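Local coordinates for protein C-domain type II peptide synthetase (Streptomyces globisporus, PDB 4ZNM) that is a condensation domain of a type II (free-standing) peptide synthetase, a two-lobed member of the CoA-dependent acyltransferase clan, at residues H74-T79 against D305-F310; R78-R83 against E91-G96; L129-L134 against H156-D161. All blocks are in the same frame, centred on the assembly; numbering follows the deposited sequence. Where two conformers were deposited one is given.

Contact 1 of 3, residues H74-T79 against D305-F310; sequences HEALRT and DTVGSF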
ATOM      1  N   HIS A  74      17.070  -1.304 -11.639  1.00 24.16           N
ATOM      2  CA  HIS A  74      15.944  -0.382 -11.448  1.00 22.41           C
ATOM      3  C   HIS A  74      16.417   0.979 -10.924  1.00 23.62           C
ATOM      4  O   HIS A  74      16.790   1.114  -9.748  1.00 22.79           O
ATOM      5  CB  HIS A  74      14.927  -0.972 -10.478  1.00 20.55           C
ATOM      6  CG  HIS A  74      14.262  -2.208 -10.989  1.00 23.26           C
ATOM      7  ND1 HIS A  74      13.400  -2.195 -12.068  1.00 21.28           N
ATOM      8  CD2 HIS A  74      14.341  -3.501 -10.583  1.00 24.24           C
ATOM      9  CE1 HIS A  74      12.996  -3.431 -12.316  1.00 22.98           C
ATOM     10  NE2 HIS A  74      13.549  -4.239 -11.425  1.00 21.81           N
ATOM     11  N   GLU A  75      16.368   1.988 -11.785  1.00 25.64           N
ATOM     12  CA  GLU A  75      16.788   3.353 -11.400  1.00 24.98           C
ATOM     13  C   GLU A  75      16.050   3.914 -10.193  1.00 23.82           C
ATOM     14  O   GLU A  75      16.642   4.646  -9.407  1.00 23.22           O
ATOM     15  CB  GLU A  75      16.601   4.335 -12.556  1.00 26.11           C
ATOM     16  CG  GLU A  75      17.656   4.189 -13.595  1.00 31.44           C
ATOM     17  CD  GLU A  75      17.453   5.061 -14.825  1.00 44.58           C
ATOM     18  OE1 GLU A  75      16.496   5.885 -14.865  1.00 37.15           O
ATOM     19  OE2 GLU A  75      18.281   4.901 -15.755  1.00 47.66           O
ATOM     20  N   ALA A  76      14.768   3.601 -10.049  1.00 23.37           N
ATOM     21  CA  ALA A  76      14.023   4.102  -8.908  1.00 21.99           C
ATOM     22  C   ALA A  76      14.706   3.697  -7.603  1.00 22.76           C
ATOM     23  O   ALA A  76      14.574   4.400  -6.615  1.00 21.20           O
ATOM     24  CB  ALA A  76      12.593   3.601  -8.923  1.00 22.11           C
ATOM     25  N   LEU A  77      15.426   2.570  -7.603  1.00 19.19           N
ATOM     26  CA  LEU A  77      16.050   2.063  -6.374  1.00 23.41           C
ATOM     27  C   LEU A  77      17.389   2.731  -6.070  1.00 20.87           C
ATOM     28  O   LEU A  77      18.049   2.376  -5.094  1.00 23.82           O
ATOM     29  CB  LEU A  77      16.291   0.543  -6.450  1.00 21.55           C
ATOM     30  CG  LEU A  77      15.029  -0.337  -6.525  1.00 17.86           C
ATOM     31  CD1 LEU A  77      15.388  -1.804  -6.545  1.00 24.27           C
ATOM     32  CD2 LEU A  77      14.117  -0.050  -5.379  1.00 22.94           C
ATOM     33  N   ARG A  78      17.772   3.658  -6.937  1.00 21.80           N
ATOM     34  CA  ARG A  78      19.004   4.421  -6.857  1.00 24.43           C
ATOM     35  C   ARG A  78      18.689   5.904  -6.994  1.00 22.40           C
ATOM     36  O   ARG A  78      19.593   6.695  -7.234  1.00 25.51           O
ATOM     37  CB  ARG A  78      19.980   4.034  -7.986  1.00 26.01           C
ATOM     38  CG  ARG A  78      20.358   2.664  -8.024  1.00 26.74           C
ATOM     39  CD  ARG A  78      21.342   2.448  -9.125  1.00 25.84           C
ATOM     40  NE  ARG A  78      20.802   1.992 -10.402  1.00 25.92           N
ATOM     41  CZ  ARG A  78      20.975   2.640 -11.552  1.00 28.37           C
ATOM     42  NH1 ARG A  78      21.575   3.820 -11.583  1.00 28.68           N
ATOM     43  NH2 ARG A  78      20.515   2.121 -12.681  1.00 31.01           N
ATOM     44  N   THR A  79      17.416   6.278  -6.887  1.00 22.54           N
ATOM     45  CA  THR A  79      17.022   7.692  -7.001  1.00 23.75           C
ATOM     46  C   THR A  79      16.764   8.306  -5.628  1.00 22.10           C
ATOM     47  O   THR A  79      15.691   8.183  -5.061  1.00 24.55           O
ATOM     48  CB  THR A  79      15.787   7.864  -7.898  1.00 25.07           C
ATOM     49  OG1 THR A  79      16.054   7.261  -9.174  1.00 25.84           O
ATOM     50  CG2 THR A  79      15.492   9.317  -8.152  1.00 24.19           C
ATOM     51  N   ASP A 305       6.618  -4.052 -15.480  1.00 34.74           N
ATOM     52  CA  ASP A 305       7.876  -4.519 -14.914  1.00 32.70           C
ATOM     53  C   ASP A 305       8.678  -3.385 -14.255  1.00 30.98           C
ATOM     54  O   ASP A 305       9.875  -3.558 -13.977  1.00 27.40           O
ATOM     55  CB  ASP A 305       8.714  -5.173 -16.012  1.00 32.54           C
ATOM     56  CG  ASP A 305       8.024  -6.413 -16.604  1.00 39.07           C
ATOM     57  OD1 ASP A 305       7.487  -7.219 -15.806  1.00 40.48           O
ATOM     58  OD2 ASP A 305       7.973  -6.558 -17.847  1.00 39.38           O
ATOM     59  N   THR A 306       8.029  -2.238 -14.045  1.00 26.98           N
ATOM     60  CA  THR A 306       8.721  -1.020 -13.596  1.00 24.25           C
ATOM     61  C   THR A 306       8.648  -0.830 -12.090  1.00 23.06           C
ATOM     62  O   THR A 306       7.550  -0.800 -11.517  1.00 23.86           O
ATOM     63  CB  THR A 306       8.139   0.257 -14.225  1.00 24.12           C
ATOM     64  OG1 THR A 306       8.237   0.181 -15.649  1.00 26.77           O
ATOM     65  CG2 THR A 306       8.919   1.510 -13.736  1.00 23.47           C
ATOM     66  N   VAL A 307       9.808  -0.621 -11.478  1.00 22.79           N
ATOM     67  CA  VAL A 307       9.883  -0.280 -10.053  1.00 21.73           C
ATOM     68  C   VAL A 307       9.723   1.217  -9.880  1.00 21.78           C
ATOM     69  O   VAL A 307      10.395   2.048 -10.525  1.00 21.57           O
ATOM     70  CB  VAL A 307      11.191  -0.822  -9.434  1.00 21.83           C
ATOM     71  CG1 VAL A 307      11.379  -0.362  -7.976  1.00 20.84           C
ATOM     72  CG2 VAL A 307      11.201  -2.345  -9.515  1.00 24.32           C
ATOM     73  N   GLY A 308       8.780   1.551  -9.012  1.00 21.96           N
ATOM     74  CA  GLY A 308       8.445   2.918  -8.670  1.00 19.80           C
ATOM     75  C   GLY A 308       7.178   2.919  -7.811  1.00 20.96           C
ATOM     76  O   GLY A 308       6.581   1.872  -7.578  1.00 21.63           O
ATOM     77  N   SER A 309       6.752   4.079  -7.353  1.00 24.48           N
ATOM     78  CA  SER A 309       5.485   4.186  -6.634  1.00 22.26           C
ATOM     79  C   SER A 309       4.456   4.904  -7.517  1.00 23.71           C
ATOM     80  O   SER A 309       4.490   6.121  -7.716  1.00 21.20           O
ATOM     81  CB  SER A 309       5.707   4.891  -5.300  1.00 31.04           C
ATOM     82  OG  SER A 309       4.523   4.850  -4.543  1.00 39.69           O
ATOM     83  N   PHE A 310       3.525   4.109  -8.033  1.00 21.49           N
ATOM     84  CA  PHE A 310       2.543   4.532  -9.023  1.00 23.06           C
ATOM     85  C   PHE A 310       1.191   4.877  -8.433  1.00 25.68           C
ATOM     86  O   PHE A 310       0.329   5.371  -9.138  1.00 24.92           O
ATOM     87  CB  PHE A 310       2.348   3.395 -10.058  1.00 21.55           C
ATOM     88  CG  PHE A 310       3.487   3.261 -11.024  1.00 25.14           C
ATOM     89  CD1 PHE A 310       4.724   2.827 -10.600  1.00 24.49           C
ATOM     90  CD2 PHE A 310       3.310   3.541 -12.363  1.00 28.29           C
ATOM     91  CE1 PHE A 310       5.773   2.692 -11.489  1.00 23.41           C
ATOM     92  CE2 PHE A 310       4.353   3.411 -13.249  1.00 27.74           C
ATOM     93  CZ  PHE A 310       5.585   2.993 -12.815  1.00 25.65           C
TER
HETATM   94  O   HOH W   1      12.106  -0.016 -13.238  1.00 24.36           O
HETATM   95  O   HOH W   2      12.826   2.523 -12.080  1.00 24.79           O
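His74, Ala76 and Leu77 converge on Val307 in a buried loop-to-loop contact, carried by a CH-pi interaction and two bridging waters. In the condensation-domain fold it joins the turn leaving helix 60-73, with its short 3-10 segment 75-77, to the irregular chain that precedes strand 312-319. The evidence for the CH-pi assignment is direct: CG2 of Val307 stands 3.3 Å from the centroid of the His74 ring and only 6° from the ring normal, so the methyl sits over the middle of the face. The branch is set by Val307 chi1 of 174°, which puts CG1 anti to the backbone N and leaves CG2 anti to the carbonyl carbon. CG1 is thereby given to Leu77, whose CD2 it meets at 3.8 Å, the two side chains crossing at about a right angle. Val167 and Ile168 of helix 162-180 also touch Val307, while Asp171 of the same helix takes the hydrogen bond of His74 NE2.

The polar atoms are linked through water. Water 1 lies in the ring plane, 2.8 Å from His74 ND1, and accepts a hydrogen bond from Val307 N; with Asp171 at the other nitrogen, the ring is held at both polar corners, which should limit its rotation. Water 2 accepts from Ala76 N and donates to Val307 O at 2.9 Å. Close to that second bridge, Ala76 CB presses directly against Val307 O at 3.1 Å. The turn is tied internally as well: Glu75 O receives Arg78 N from one face of its carbonyl plane and Thr79 OG1 from the opposite face, the hydroxyl at 2.7 Å and 52° out of that plane.

Contact 2 of 3, residues R78-R83 against E91-G96; sequences RTSLVR and EILPAG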
ATOM      1  N   ARG A  78      17.772   3.658  -6.937  1.00 21.80           N
ATOM      2  CA  ARG A  78      19.004   4.421  -6.857  1.00 24.43           C
ATOM      3  C   ARG A  78      18.689   5.904  -6.994  1.00 22.40           C
ATOM      4  O   ARG A  78      19.593   6.695  -7.234  1.00 25.51           O
ATOM      5  CB  ARG A  78      19.980   4.034  -7.986  1.00 26.01           C
ATOM      6  CG  ARG A  78      20.358   2.664  -8.024  1.00 26.74           C
ATOM      7  CD  ARG A  78      21.342   2.448  -9.125  1.00 25.84           C
ATOM      8  NE  ARG A  78      20.802   1.992 -10.402  1.00 25.92           N
ATOM      9  CZ  ARG A  78      20.975   2.640 -11.552  1.00 28.37           C
ATOM     10  NH1 ARG A  78      21.575   3.820 -11.583  1.00 28.68           N
ATOM     11  NH2 ARG A  78      20.515   2.121 -12.681  1.00 31.01           N
ATOM     12  N   THR A  79      17.416   6.278  -6.887  1.00 22.54           N
ATOM     13  CA  THR A  79      17.022   7.692  -7.001  1.00 23.75           C
ATOM     14  C   THR A  79      16.764   8.306  -5.628  1.00 22.10           C
ATOM     15  O   THR A  79      15.691   8.183  -5.061  1.00 24.55           O
ATOM     16  CB  THR A  79      15.787   7.864  -7.898  1.00 25.07           C
ATOM     17  OG1 THR A  79      16.054   7.261  -9.174  1.00 25.84           O
ATOM     18  CG2 THR A  79      15.492   9.317  -8.152  1.00 24.19           C
ATOM     19  N   SER A  80      17.790   8.961  -5.093  1.00 20.50           N
ATOM     20  CA  SER A  80      17.641   9.668  -3.840  1.00 19.52           C
ATOM     21  C   SER A  80      16.812  10.939  -4.046  1.00 19.32           C
ATOM     22  O   SER A  80      16.685  11.452  -5.159  1.00 27.85           O
ATOM     23  CB  SER A  80      19.013  10.036  -3.283  1.00 23.95           C
ATOM     24  OG  SER A  80      19.639  10.982  -4.135  1.00 27.79           O
ATOM     25  N   LEU A  81      16.269  11.434  -2.950  1.00 26.68           N
ATOM     26  CA  LEU A  81      15.486  12.643  -2.911  1.00 25.31           C
ATOM     27  C   LEU A  81      16.080  13.528  -1.813  1.00 29.45           C
ATOM     28  O   LEU A  81      16.080  13.146  -0.627  1.00 29.42           O
ATOM     29  CB  LEU A  81      14.024  12.318  -2.603  1.00 23.82           C
ATOM     30  CG  LEU A  81      13.287  11.468  -3.636  1.00 26.03           C
ATOM     31  CD1 LEU A  81      11.883  11.199  -3.138  1.00 27.76           C
ATOM     32  CD2 LEU A  81      13.233  12.155  -4.985  1.00 31.93           C
ATOM     33  N   VAL A  82      16.608  14.683  -2.187  1.00 27.52           N
ATOM     34  CA  VAL A  82      17.244  15.548  -1.195  1.00 31.41           C
ATOM     35  C   VAL A  82      16.521  16.883  -1.122  1.00 35.74           C
ATOM     36  O   VAL A  82      16.017  17.373  -2.137  1.00 34.44           O
ATOM     37  CB  VAL A  82      18.731  15.752  -1.507  1.00 38.01           C
ATOM     38  CG1 VAL A  82      19.504  14.414  -1.380  1.00 35.07           C
ATOM     39  CG2 VAL A  82      18.898  16.384  -2.879  1.00 37.33           C
ATOM     40  N   ARG A  83      16.436  17.449   0.081  1.00 37.81           N
ATOM     41  CA  ARG A  83      15.780  18.740   0.245  1.00 42.61           C
ATOM     42  C   ARG A  83      16.559  19.795  -0.491  1.00 39.15           C
ATOM     43  O   ARG A  83      17.778  19.868  -0.374  1.00 44.72           O
ATOM     44  CB  ARG A  83      15.668  19.133   1.709  1.00 55.30           C
ATOM     45  CG  ARG A  83      14.845  18.178   2.506  1.00 64.09           C
ATOM     46  CD  ARG A  83      14.272  18.831   3.735  1.00 63.48           C
ATOM     47  NE  ARG A  83      13.353  17.908   4.384  1.00 72.70           N
ATOM     48  CZ  ARG A  83      12.027  17.970   4.309  1.00 74.43           C
ATOM     49  NH1 ARG A  83      11.300  17.052   4.933  1.00 65.03           N
ATOM     50  NH2 ARG A  83      11.428  18.941   3.628  1.00 83.22           N
ATOM     51  N   GLU A  91      17.800  12.582  -7.622  1.00 24.76           N
ATOM     52  CA  GLU A  91      19.041  12.385  -8.342  1.00 27.69           C
ATOM     53  C   GLU A  91      19.317  10.897  -8.477  1.00 21.95           C
ATOM     54  O   GLU A  91      19.281  10.157  -7.484  1.00 24.28           O
ATOM     55  CB  GLU A  91      20.206  13.066  -7.651  1.00 34.04           C
ATOM     56  CG  GLU A  91      21.498  12.874  -8.459  1.00 46.47           C
ATOM     57  CD  GLU A  91      22.675  13.646  -7.881  1.00 58.71           C
ATOM     58  OE1 GLU A  91      22.481  14.300  -6.834  1.00 56.49           O
ATOM     59  OE2 GLU A  91      23.784  13.594  -8.473  1.00 62.61           O
ATOM     60  N   ILE A  92      19.565  10.456  -9.706  1.00 25.70           N
ATOM     61  CA  ILE A  92      19.820   9.039  -9.971  1.00 31.17           C
ATOM     62  C   ILE A  92      21.294   8.773  -9.740  1.00 33.89           C
ATOM     63  O   ILE A  92      22.129   9.306 -10.445  1.00 32.28           O
ATOM     64  CB  ILE A  92      19.421   8.634 -11.400  1.00 30.54           C
ATOM     65  CG1 ILE A  92      17.931   8.902 -11.628  1.00 27.98           C
ATOM     66  CG2 ILE A  92      19.736   7.131 -11.648  1.00 27.24           C
ATOM     67  CD1 ILE A  92      17.450   8.620 -13.046  1.00 32.12           C
ATOM     68  N   LEU A  93      21.604   7.924  -8.770  1.00 27.70           N
ATOM     69  CA  LEU A  93      22.992   7.660  -8.384  1.00 29.85           C
ATOM     70  C   LEU A  93      23.461   6.300  -8.887  1.00 27.84           C
ATOM     71  O   LEU A  93      22.637   5.448  -9.231  1.00 28.65           O
ATOM     72  CB  LEU A  93      23.137   7.729  -6.848  1.00 28.18           C
ATOM     73  CG  LEU A  93      22.617   9.021  -6.220  1.00 28.24           C
ATOM     74  CD1 LEU A  93      22.377   8.846  -4.743  1.00 32.38           C
ATOM     75  CD2 LEU A  93      23.577  10.161  -6.495  1.00 35.94           C
ATOM     76  N   PRO A  94      24.782   6.099  -8.935  1.00 28.79           N
ATOM     77  CA  PRO A  94      25.336   4.748  -9.111  1.00 35.71           C
ATOM     78  C   PRO A  94      24.981   3.850  -7.925  1.00 30.35           C
ATOM     79  O   PRO A  94      24.960   4.336  -6.790  1.00 32.25           O
ATOM     80  CB  PRO A  94      26.850   4.988  -9.188  1.00 32.70           C
ATOM     81  CG  PRO A  94      27.039   6.448  -9.366  1.00 35.50           C
ATOM     82  CD  PRO A  94      25.843   7.113  -8.760  1.00 29.72           C
ATOM     83  N   ALA A  95      24.694   2.576  -8.176  1.00 28.62           N
ATOM     84  CA  ALA A  95      24.341   1.628  -7.109  1.00 27.62           C
ATOM     85  C   ALA A  95      25.389   1.623  -6.011  1.00 27.01           C
ATOM     86  O   ALA A  95      26.589   1.768  -6.280  1.00 31.14           O
ATOM     87  CB  ALA A  95      24.186   0.207  -7.679  1.00 25.70           C
ATOM     88  N   GLY A  96      24.957   1.479  -4.767  1.00 28.33           N
ATOM     89  CA  GLY A  96      25.934   1.388  -3.687  1.00 24.71           C
ATOM     90  C   GLY A  96      26.422  -0.069  -3.562  1.00 24.61           C
ATOM     91  O   GLY A  96      26.052  -0.935  -4.346  1.00 24.41           O
TER
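Arg78 reaches Leu93 through a side chain in which chi3 (-95°) bends the chain at CD and sets NE off to one side; Leu93 O then meets the guanidinium at its edge. The two residues mark the open end of the beta hairpin formed by strands 79-84 and 87-92. NH1 of Arg78 donates to Leu93 O at 3.1 Å with an N-H...O angle of 168°, and the acceptor lies almost in the guanidinium plane. In return, Leu93 N donates to Arg78 O at 2.8 Å, so Arg78 and Leu93 are joined by both backbone and side chain. The remaining guanidinium nitrogens bind carbonyls near the end of helix 60-73: NE donates to Val71 O and NH2 to Val72 O. One arginine thus ties the hairpin to that helix, and its CD rests 3.9 Å from Ala95 CB.

Further in, Thr79 and Ile92 form an antiparallel non-hydrogen-bonded pair. OG1 of Thr79, hydrogen-bonded to Glu75 O, touches CG1 of Ile92 by packing alone, at 3.5 Å. Ser80 and Glu91 form the next, hydrogen-bonded pair: Glu91 N donates to Ser80 O at 2.9 Å, whereas the return bond from Ser80 N is weak and bent. On the face carrying Ser80 and Glu91, the Ser80 hydroxyl OG touches Leu93 CD1 at 3.5 Å.

Contact 3 of 3, residues L129-L134 against H156-D161; sequences LSVREL and HHTAAD. With NA (sodium ion), chain C.
His156 opens the HHxxxD signature of condensation domains, His156 to Asp161, and its ring packs against Leu129 and Val131 of a sodium-binding loop. The motif occupies the turn between strand 148-156 and helix 162-180, with Asp161 at the N-cap of that helix. Two contacts, one over a face and one at an edge, define how the ring is held. Val131 CB lies 3.6 Å from the ring centroid and 8° off its normal, a CH-pi contact over the centre of one face. Leu129 O, by contrast, comes in the ring plane to the edge, 3.0 Å from His156 CD2, a close C-H to oxygen approach. At the polar corners, NE2 is hydrogen-bonded to Gly43 O and ND1 to Thr158 OG1 at 2.8 Å, where either atom could be the donor. One face, the CD2 edge and both nitrogens therefore have partners, leaving the ring little apparent room to turn.

Val131 also reaches Thr158: its CG2, anti to the backbone N, lies 3.3 Å from Thr158 OG1, the same hydroxyl that holds ND1. Val131 thus contacts both the ring and the residue that positions it.

On the other side of its backbone the loop wraps the sodium ion. Ser130 O binds it at 2.5 Å, Pro135 O adds a further ligand, and water 3 lies 2.2 Å from the ion. Ser130 OG joins them in the modelled conformer, one of two deposited, so this ligand may be partial. Glu133 contributes its main chain: Glu133 O stands 2.3 Å from the sodium ion.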
ATOM      1  N   LEU A 129      14.978   3.824   7.118  1.00 25.71           N
ATOM      2  CA  LEU A 129      15.649   3.716   5.825  1.00 26.22           C
ATOM      3  C   LEU A 129      15.509   5.073   5.125  1.00 24.35           C
ATOM      4  O   LEU A 129      14.439   5.413   4.662  1.00 28.73           O
ATOM      5  CB  LEU A 129      15.027   2.582   5.015  1.00 29.54           C
ATOM      6  CG  LEU A 129      15.528   2.366   3.589  1.00 37.47           C
ATOM      7  CD1 LEU A 129      17.007   2.135   3.596  1.00 49.57           C
ATOM      8  CD2 LEU A 129      14.835   1.172   2.938  1.00 43.07           C
ATOM      9  N   SER A 130      16.591   5.834   5.085  0.55 20.55           N
ATOM     10  CA  SER A 130      16.592   7.187   4.533  0.55 21.68           C
ATOM     11  C   SER A 130      16.281   7.204   3.048  0.55 21.71           C
ATOM     12  O   SER A 130      16.531   6.218   2.342  0.55 23.78           O
ATOM     13  CB  SER A 130      17.949   7.832   4.763  0.55 19.71           C
ATOM     14  OG  SER A 130      18.908   7.243   3.910  0.55 25.98           O
ATOM     15  N   VAL A 131      15.718   8.320   2.578  1.00 22.42           N
ATOM     16  CA  VAL A 131      15.575   8.547   1.134  1.00 22.53           C
ATOM     17  C   VAL A 131      16.711   9.459   0.626  1.00 21.96           C
ATOM     18  O   VAL A 131      16.950   9.606  -0.573  1.00 22.66           O
ATOM     19  CB  VAL A 131      14.186   9.157   0.805  1.00 21.51           C
ATOM     20  CG1 VAL A 131      14.129  10.607   1.244  1.00 22.96           C
ATOM     21  CG2 VAL A 131      13.903   8.964  -0.683  1.00 24.37           C
ATOM     22  N   ARG A 132      17.406  10.091   1.554  1.00 23.27           N
ATOM     23  CA  ARG A 132      18.367  11.143   1.201  1.00 28.49           C
ATOM     24  C   ARG A 132      19.694  10.570   0.712  1.00 30.69           C
ATOM     25  O   ARG A 132      20.494  11.273   0.093  1.00 28.17           O
ATOM     26  CB  ARG A 132      18.595  12.081   2.394  1.00 27.53           C
ATOM     27  CG  ARG A 132      17.354  12.941   2.649  1.00 25.22           C
ATOM     28  CD  ARG A 132      17.625  14.178   3.533  1.00 28.69           C
ATOM     29  NE  ARG A 132      18.048  13.751   4.867  1.00 36.68           N
ATOM     30  CZ  ARG A 132      17.215  13.466   5.867  1.00 38.41           C
ATOM     31  NH1 ARG A 132      17.694  13.086   7.044  1.00 40.04           N
ATOM     32  NH2 ARG A 132      15.900  13.568   5.701  1.00 35.49           N
ATOM     33  N   GLU A 133      19.926   9.287   0.963  1.00 22.86           N
ATOM     34  CA  GLU A 133      21.098   8.625   0.387  1.00 23.90           C
ATOM     35  C   GLU A 133      20.863   7.141   0.285  1.00 26.10           C
ATOM     36  O   GLU A 133      19.996   6.623   0.941  1.00 22.90           O
ATOM     37  CB  GLU A 133      22.366   8.902   1.222  1.00 33.36           C
ATOM     38  CG  GLU A 133      22.395   8.271   2.583  1.00 49.55           C
ATOM     39  CD  GLU A 133      21.756   9.120   3.652  1.00 87.57           C
ATOM     40  OE1 GLU A 133      21.353  10.263   3.354  1.00107.44           O
ATOM     41  OE2 GLU A 133      21.661   8.647   4.803  1.00100.86           O
ATOM     42  N   LEU A 134      21.645   6.460  -0.537  1.00 22.03           N
ATOM     43  CA  LEU A 134      21.504   5.008  -0.675  1.00 26.96           C
ATOM     44  C   LEU A 134      21.892   4.334   0.654  1.00 24.92           C
ATOM     45  O   LEU A 134      22.654   4.903   1.417  1.00 25.40           O
ATOM     46  CB  LEU A 134      22.365   4.513  -1.834  1.00 30.08           C
ATOM     47  CG  LEU A 134      22.102   5.217  -3.183  1.00 27.89           C
ATOM     48  CD1 LEU A 134      22.820   4.559  -4.325  1.00 31.41           C
ATOM     49  CD2 LEU A 134      20.602   5.307  -3.512  1.00 25.10           C
ATOM     50  N   HIS A 156      12.214   2.213   0.456  1.00 18.24           N
ATOM     51  CA  HIS A 156      11.574   3.473   0.717  1.00 21.79           C
ATOM     52  C   HIS A 156      10.340   3.590  -0.165  1.00 22.14           C
ATOM     53  O   HIS A 156      10.348   3.248  -1.349  1.00 22.15           O
ATOM     54  CB  HIS A 156      12.517   4.648   0.497  1.00 20.98           C
ATOM     55  CG  HIS A 156      12.100   5.848   1.278  1.00 19.56           C
ATOM     56  ND1 HIS A 156      11.173   6.760   0.813  1.00 18.13           N
ATOM     57  CD2 HIS A 156      12.417   6.238   2.534  1.00 18.38           C
ATOM     58  CE1 HIS A 156      10.960   7.678   1.746  1.00 21.33           C
ATOM     59  NE2 HIS A 156      11.706   7.381   2.798  1.00 20.32           N
ATOM     60  N   HIS A 157       9.265   4.071   0.433  1.00 19.28           N
ATOM     61  CA  HIS A 157       7.956   4.009  -0.202  1.00 19.04           C
ATOM     62  C   HIS A 157       7.750   5.143  -1.220  1.00 20.81           C
ATOM     63  O   HIS A 157       6.736   5.170  -1.945  1.00 22.94           O
ATOM     64  CB  HIS A 157       6.919   3.988   0.918  1.00 22.12           C
ATOM     65  CG  HIS A 157       5.540   3.560   0.497  1.00 23.13           C
ATOM     66  ND1 HIS A 157       5.250   3.002  -0.733  1.00 26.07           N
ATOM     67  CD2 HIS A 157       4.366   3.622   1.162  1.00 27.57           C
ATOM     68  CE1 HIS A 157       3.959   2.738  -0.802  1.00 26.76           C
ATOM     69  NE2 HIS A 157       3.398   3.108   0.334  1.00 28.70           N
ATOM     70  N   THR A 158       8.713   6.076  -1.291  1.00 19.08           N
ATOM     71  CA  THR A 158       8.787   7.000  -2.435  1.00 21.44           C
ATOM     72  C   THR A 158       9.330   6.295  -3.676  1.00 21.94           C
ATOM     73  O   THR A 158       9.134   6.769  -4.793  1.00 21.73           O
ATOM     74  CB  THR A 158       9.708   8.254  -2.157  1.00 20.43           C
ATOM     75  OG1 THR A 158      11.031   7.814  -1.800  1.00 23.43           O
ATOM     76  CG2 THR A 158       9.136   9.163  -1.063  1.00 17.97           C
ATOM     77  N   ALA A 159       9.995   5.152  -3.469  1.00 18.95           N
ATOM     78  CA  ALA A 159      10.690   4.427  -4.521  1.00 21.03           C
ATOM     79  C   ALA A 159       9.925   3.187  -5.011  1.00 20.74           C
ATOM     80  O   ALA A 159      10.194   2.705  -6.088  1.00 24.23           O
ATOM     81  CB  ALA A 159      12.074   3.998  -4.017  1.00 22.42           C
ATOM     82  N   ALA A 160       9.010   2.659  -4.205  1.00 16.68           N
ATOM     83  CA  ALA A 160       8.339   1.397  -4.508  1.00 19.20           C
ATOM     84  C   ALA A 160       6.997   1.327  -3.839  1.00 16.43           C
ATOM     85  O   ALA A 160       6.853   1.717  -2.687  1.00 19.65           O
ATOM     86  CB  ALA A 160       9.227   0.203  -4.051  1.00 22.82           C
ATOM     87  N   ASP A 161       6.005   0.861  -4.581  1.00 17.84           N
ATOM     88  CA  ASP A 161       4.719   0.458  -4.029  1.00 19.84           C
ATOM     89  C   ASP A 161       4.586  -1.092  -3.970  1.00 21.79           C
ATOM     90  O   ASP A 161       5.557  -1.814  -4.226  1.00 20.12           O
ATOM     91  CB  ASP A 161       3.574   1.085  -4.850  1.00 17.94           C
ATOM     92  CG  ASP A 161       3.650   0.769  -6.375  1.00 20.20           C
ATOM     93  OD1 ASP A 161       4.310  -0.220  -6.792  1.00 21.51           O
ATOM     94  OD2 ASP A 161       2.986   1.516  -7.156  1.00 22.65           O
TER
HETATM   95 NA    NA C 501      18.842   5.288   2.388  1.00 23.63          NA
HETATM   96  O   HOH W   3      19.682   4.479   4.312  1.00 30.08           O

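In the fold
All three contacts lie on one side of the chain's centre, their own centres 9 to 11 Å apart. Contacts 1 and 2 share Arg78 and Thr79, so the turn after helix 60-73 runs straight into the hairpin. Contact 3 is nested in the chain between the two segments of contact 1 and meets it at Asp161, the last residue of the HHxxxD motif: Phe310 N is 2.8 Å from Asp161 OD2. Contact 2 meets the sodium loop through its backbone, with Leu81 N 3.1 Å from Val131 O. The sodium ion lies about 7 Å from the Ser80 side chain and about 10 Å from that of Leu77.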